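Local coordinates for DUF5636 domain-containing protein (Legionella pneumophila subsp. pneumophila str. Philadelphia 1, PDB 4RD8) that is of unknown function and belongs to the DUF5636 family, folding as a single all-alpha chain of helices joined by long loops, at residues V44-Q54 with I133-K141. The protein carries 3 engineered substitutions. Numbering follows the deposited sequence.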
loop_
_atom_site.group_PDB
_atom_site.type_symbol
_atom_site.label_atom_id
_atom_site.label_comp_id
_atom_site.label_asym_id
_atom_site.label_seq_id
_atom_site.Cartn_x
_atom_site.Cartn_y
_atom_site.Cartn_z
ATOM N N VAL A 44 -3.387 -6.653 -10.435
ATOM C CA VAL A 44 -3.882 -5.927 -9.269
ATOM C C VAL A 44 -5.351 -6.249 -8.978
ATOM O O VAL A 44 -5.724 -6.442 -7.823
ATOM C CB VAL A 44 -3.677 -4.398 -9.416
ATOM C CG1 VAL A 44 -4.437 -3.647 -8.330
ATOM C CG2 VAL A 44 -2.184 -4.044 -9.347
ATOM N N ASN A 45 -6.172 -6.314 -10.025
ATOM C CA ASN A 45 -7.591 -6.640 -9.869
ATOM C C ASN A 45 -7.806 -7.957 -9.132
ATOM O O ASN A 45 -8.764 -8.103 -8.363
ATOM C CB ASN A 45 -8.309 -6.686 -11.227
ATOM C CG ASN A 45 -8.672 -5.307 -11.742
ATOM O OD1 ASN A 45 -8.672 -4.333 -10.981
ATOM N ND2 ASN A 45 -9.006 -5.218 -13.033
ATOM N N GLU A 46 -6.915 -8.916 -9.371
ATOM C CA GLU A 46 -7.031 -10.224 -8.737
ATOM C C GLU A 46 -6.936 -10.100 -7.216
ATOM O O GLU A 46 -7.710 -10.723 -6.495
ATOM C CB GLU A 46 -5.981 -11.194 -9.289
ATOM C CG GLU A 46 -6.166 -11.503 -10.778
ATOM C CD GLU A 46 -5.156 -12.500 -11.316
ATOM O OE1 GLU A 46 -4.109 -12.688 -10.666
ATOM O OE2 GLU A 46 -5.410 -13.100 -12.388
ATOM N N GLN A 47 -5.999 -9.288 -6.732
ATOM C CA GLN A 47 -5.892 -9.047 -5.292
ATOM C C GLN A 47 -6.999 -8.134 -4.746
ATOM O O GLN A 47 -7.386 -8.257 -3.589
ATOM C CB GLN A 47 -4.493 -8.542 -4.903
ATOM C CG GLN A 47 -3.456 -9.654 -4.772
ATOM C CD GLN A 47 -3.217 -10.384 -6.086
ATOM O OE1 GLN A 47 -2.856 -9.764 -7.085
ATOM N NE2 GLN A 47 -3.441 -11.698 -6.094
ATOM N N LEU A 48 -7.503 -7.218 -5.571
ATOM C CA LEU A 48 -8.641 -6.389 -5.161
ATOM C C LEU A 48 -9.902 -7.232 -5.002
ATOM O O LEU A 48 -10.683 -7.034 -4.065
ATOM C CB LEU A 48 -8.892 -5.240 -6.151
ATOM C CG LEU A 48 -7.897 -4.084 -6.129
ATOM C CD1 LEU A 48 -8.102 -3.175 -7.332
ATOM C CD2 LEU A 48 -8.066 -3.277 -4.844
ATOM N N ILE A 49 -10.100 -8.173 -5.925
ATOM C CA ILE A 49 -11.176 -9.148 -5.807
ATOM C C ILE A 49 -11.039 -9.944 -4.502
ATOM O O ILE A 49 -12.025 -10.150 -3.788
ATOM C CB ILE A 49 -11.205 -10.101 -7.027
ATOM C CG1 ILE A 49 -11.709 -9.349 -8.264
ATOM C CG2 ILE A 49 -12.088 -11.305 -6.750
ATOM C CD1 ILE A 49 -11.460 -10.067 -9.566
ATOM N N GLU A 50 -9.816 -10.362 -4.184
ATOM C CA GLU A 50 -9.563 -11.146 -2.976
ATOM C C GLU A 50 -9.849 -10.309 -1.730
ATOM O O GLU A 50 -10.479 -10.789 -0.785
ATOM C CB GLU A 50 -8.116 -11.667 -2.966
ATOM C CG GLU A 50 -7.695 -12.399 -1.688
ATOM C CD GLU A 50 -8.440 -13.711 -1.472
ATOM O OE1 GLU A 50 -8.821 -14.375 -2.467
ATOM O OE2 GLU A 50 -8.644 -14.087 -0.297
ATOM N N LEU A 51 -9.401 -9.056 -1.750
ATOM C CA LEU A 51 -9.619 -8.144 -0.629
ATOM C C LEU A 51 -11.114 -7.910 -0.454
ATOM O O LEU A 51 -11.632 -7.921 0.670
ATOM C CB LEU A 51 -8.899 -6.819 -0.868
ATOM C CG LEU A 51 -8.987 -5.792 0.265
ATOM C CD1 LEU A 51 -8.282 -6.309 1.506
ATOM C CD2 LEU A 51 -8.397 -4.453 -0.178
ATOM N N ASN A 52 -11.807 -7.727 -1.577
ATOM C CA ASN A 52 -13.260 -7.567 -1.566
ATOM C C ASN A 52 -13.963 -8.788 -1.006
ATOM O O ASN A 52 -14.967 -8.668 -0.307
ATOM C CB ASN A 52 -13.793 -7.288 -2.971
ATOM C CG ASN A 52 -15.303 -7.140 -3.002
ATOM O OD1 ASN A 52 -15.841 -6.058 -2.740
ATOM N ND2 ASN A 52 -15.997 -8.227 -3.331
ATOM N N GLU A 53 -13.444 -9.968 -1.329
ATOM C CA GLU A 53 -14.071 -11.202 -0.886
ATOM C C GLU A 53 -13.859 -11.421 0.608
ATOM O O GLU A 53 -14.767 -11.860 1.313
ATOM C CB GLU A 53 -13.561 -12.396 -1.689
ATOM C CG GLU A 53 -14.311 -13.673 -1.387
ATOM C CD GLU A 53 -14.013 -14.770 -2.384
ATOM O OE1 GLU A 53 -12.971 -15.444 -2.230
ATOM O OE2 GLU A 53 -14.826 -14.960 -3.314
ATOM N N GLN A 54 -12.665 -11.100 1.094
ATOM C CA GLN A 54 -12.389 -11.227 2.518
ATOM C C GLN A 54 -13.241 -10.250 3.335
ATOM O O GLN A 54 -13.782 -10.607 4.380
ATOM C CB GLN A 54 -10.888 -11.058 2.794
ATOM C CG GLN A 54 -10.034 -12.163 2.169
ATOM C CD GLN A 54 -8.579 -12.091 2.592
ATOM O OE1 GLN A 54 -8.244 -11.460 3.594
ATOM N NE2 GLN A 54 -7.703 -12.732 1.820
ATOM N N ILE A 133 -3.778 0.193 1.389
ATOM C CA ILE A 133 -4.337 -0.753 0.425
ATOM C C ILE A 133 -3.298 -1.242 -0.597
ATOM O O ILE A 133 -3.268 -2.434 -0.916
ATOM C CB ILE A 133 -5.600 -0.192 -0.269
ATOM C CG1 ILE A 133 -6.731 -0.063 0.755
ATOM C CG2 ILE A 133 -6.042 -1.106 -1.396
ATOM C CD1 ILE A 133 -7.967 0.647 0.231
ATOM N N GLN A 134 -2.450 -0.342 -1.102
ATOM C CA GLN A 134 -1.359 -0.757 -1.995
ATOM C C GLN A 134 -0.535 -1.857 -1.355
ATOM O O GLN A 134 -0.262 -2.885 -1.981
ATOM C CB GLN A 134 -0.445 0.421 -2.351
ATOM C CG GLN A 134 -1.034 1.348 -3.398
ATOM C CD GLN A 134 -0.331 2.693 -3.421
ATOM O OE1 GLN A 134 0.041 3.222 -2.369
ATOM N NE2 GLN A 134 -0.141 3.247 -4.612
ATOM N N TRP A 135 -0.153 -1.639 -0.102
ATOM C CA TRP A 135 0.621 -2.639 0.615
ATOM C C TRP A 135 -0.146 -3.938 0.828
ATOM O O TRP A 135 0.419 -5.018 0.663
ATOM C CB TRP A 135 1.253 -2.050 1.896
ATOM C CG TRP A 135 2.441 -1.251 1.480
ATOM C CD1 TRP A 135 2.503 0.096 1.279
ATOM C CD2 TRP A 135 3.720 -1.781 1.091
ATOM N NE1 TRP A 135 3.760 0.444 0.827
ATOM C CE2 TRP A 135 4.516 -0.687 0.695
ATOM C CE3 TRP A 135 4.262 -3.069 1.050
ATOM C CZ2 TRP A 135 5.845 -0.848 0.278
ATOM C CZ3 TRP A 135 5.579 -3.225 0.632
ATOM C CH2 TRP A 135 6.354 -2.117 0.248
ATOM N N CYS A 136 -1.436 -3.851 1.149
ATOM C CA CYS A 136 -2.234 -5.071 1.248
ATOM C C CYS A 136 -2.246 -5.843 -0.072
ATOM O O CYS A 136 -2.216 -7.059 -0.061
ATOM C CB CYS A 136 -3.674 -4.790 1.700
ATOM S SG CYS A 136 -3.793 -4.226 3.402
ATOM N N LEU A 137 -2.309 -5.140 -1.203
ATOM C CA LEU A 137 -2.329 -5.823 -2.503
ATOM C C LEU A 137 -1.001 -6.558 -2.746
ATOM O O LEU A 137 -0.986 -7.709 -3.197
ATOM C CB LEU A 137 -2.622 -4.830 -3.638
ATOM C CG LEU A 137 -3.999 -4.150 -3.566
ATOM C CD1 LEU A 137 -4.110 -3.075 -4.643
ATOM C CD2 LEU A 137 -5.136 -5.173 -3.719
ATOM N N ILE A 138 0.100 -5.880 -2.449
ATOM C CA ILE A 138 1.436 -6.468 -2.520
ATOM C C ILE A 138 1.558 -7.708 -1.634
ATOM O O ILE A 138 2.051 -8.751 -2.080
ATOM C CB ILE A 138 2.492 -5.434 -2.119
ATOM C CG1 ILE A 138 2.654 -4.421 -3.244
ATOM C CG2 ILE A 138 3.844 -6.090 -1.829
ATOM C CD1 ILE A 138 3.182 -3.093 -2.743
ATOM N N ILE A 139 1.099 -7.599 -0.391
ATOM C CA ILE A 139 1.153 -8.722 0.547
ATOM C C ILE A 139 0.276 -9.884 0.094
ATOM O O ILE A 139 0.720 -11.022 0.100
ATOM C CB ILE A 139 0.763 -8.287 1.973
ATOM C CG1 ILE A 139 1.760 -7.243 2.474
ATOM C CG2 ILE A 139 0.691 -9.492 2.922
ATOM C CD1 ILE A 139 1.180 -6.290 3.537
ATOM N N LEU A 140 -0.968 -9.604 -0.293
ATOM C CA LEU A 140 -1.846 -10.649 -0.825
ATOM C C LEU A 140 -1.272 -11.313 -2.077
ATOM O O LEU A 140 -1.406 -12.521 -2.253
ATOM C CB LEU A 140 -3.247 -10.096 -1.116
ATOM C CG LEU A 140 -4.057 -9.648 0.109
ATOM C CD1 LEU A 140 -5.314 -8.903 -0.339
ATOM C CD2 LEU A 140 -4.449 -10.838 0.969
ATOM N N LYS A 141 -0.632 -10.535 -2.946
ATOM C CA LYS A 141 -0.011 -11.125 -4.132
ATOM C C LYS A 141 1.063 -12.132 -3.714
ATOM O O LYS A 141 1.091 -13.254 -4.215
ATOM C CB LYS A 141 0.590 -10.039 -5.033
ATOM C CG LYS A 141 1.288 -10.564 -6.286
ATOM C CD LYS A 141 0.360 -11.358 -7.174
ATOM C CE LYS A 141 1.040 -11.674 -8.504
ATOM N NZ LYS A 141 0.122 -12.365 -9.441
HETATM O O HOH W 1 -2.261 -11.153 -9.545
#
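Leu-137 brings the end of its side chain against helix 41-61 and splits its two methyls between neighbours. Its CD1 meets Val-44 CG1 at 3.7 Å, the two side chains crossing at about a right angle. Its CD2 lies 3.6 Å from Gln-47 CB and also touches Leu-48 CD2. With CG anti to the carbonyl carbon (chi1 -63°), the branch is set beside the backbone N, and chi2 then turns the methyls onto the partner helix. Gln-47 points toward helix 130-144. Its CG rests on the backbone there, 3.5 Å from Lys-141 N, and near Leu-140 CB. The chain then bends at chi2 (63°), and the amide end lies against the aliphatic part of Lys-141. Leu-140, about one turn after Leu-137, sends CD1 to Leu-51 CB at 4.2 Å and CD2 past the end of Gln-54. That amide is held by Glu-50: Gln-54 NE2 donates to Glu-50 OE2 (2.7 Å), nearly straight and in the amide plane. At the other end, a water accepts from Lys-141 NZ and probably donates to Glu-46 OE1. NZ and OE1 are 4.4 Å apart, too long for a salt bridge. Helix 195-204 backs the apolar side through Leu-198 on Leu-137. Leu-213 of helix 211-218 touches Leu-48 and Leu-51. The segment axes approach to 9.2 Å at 99°, a near-perpendicular helix crossing, largely buried, in an all-alpha fold.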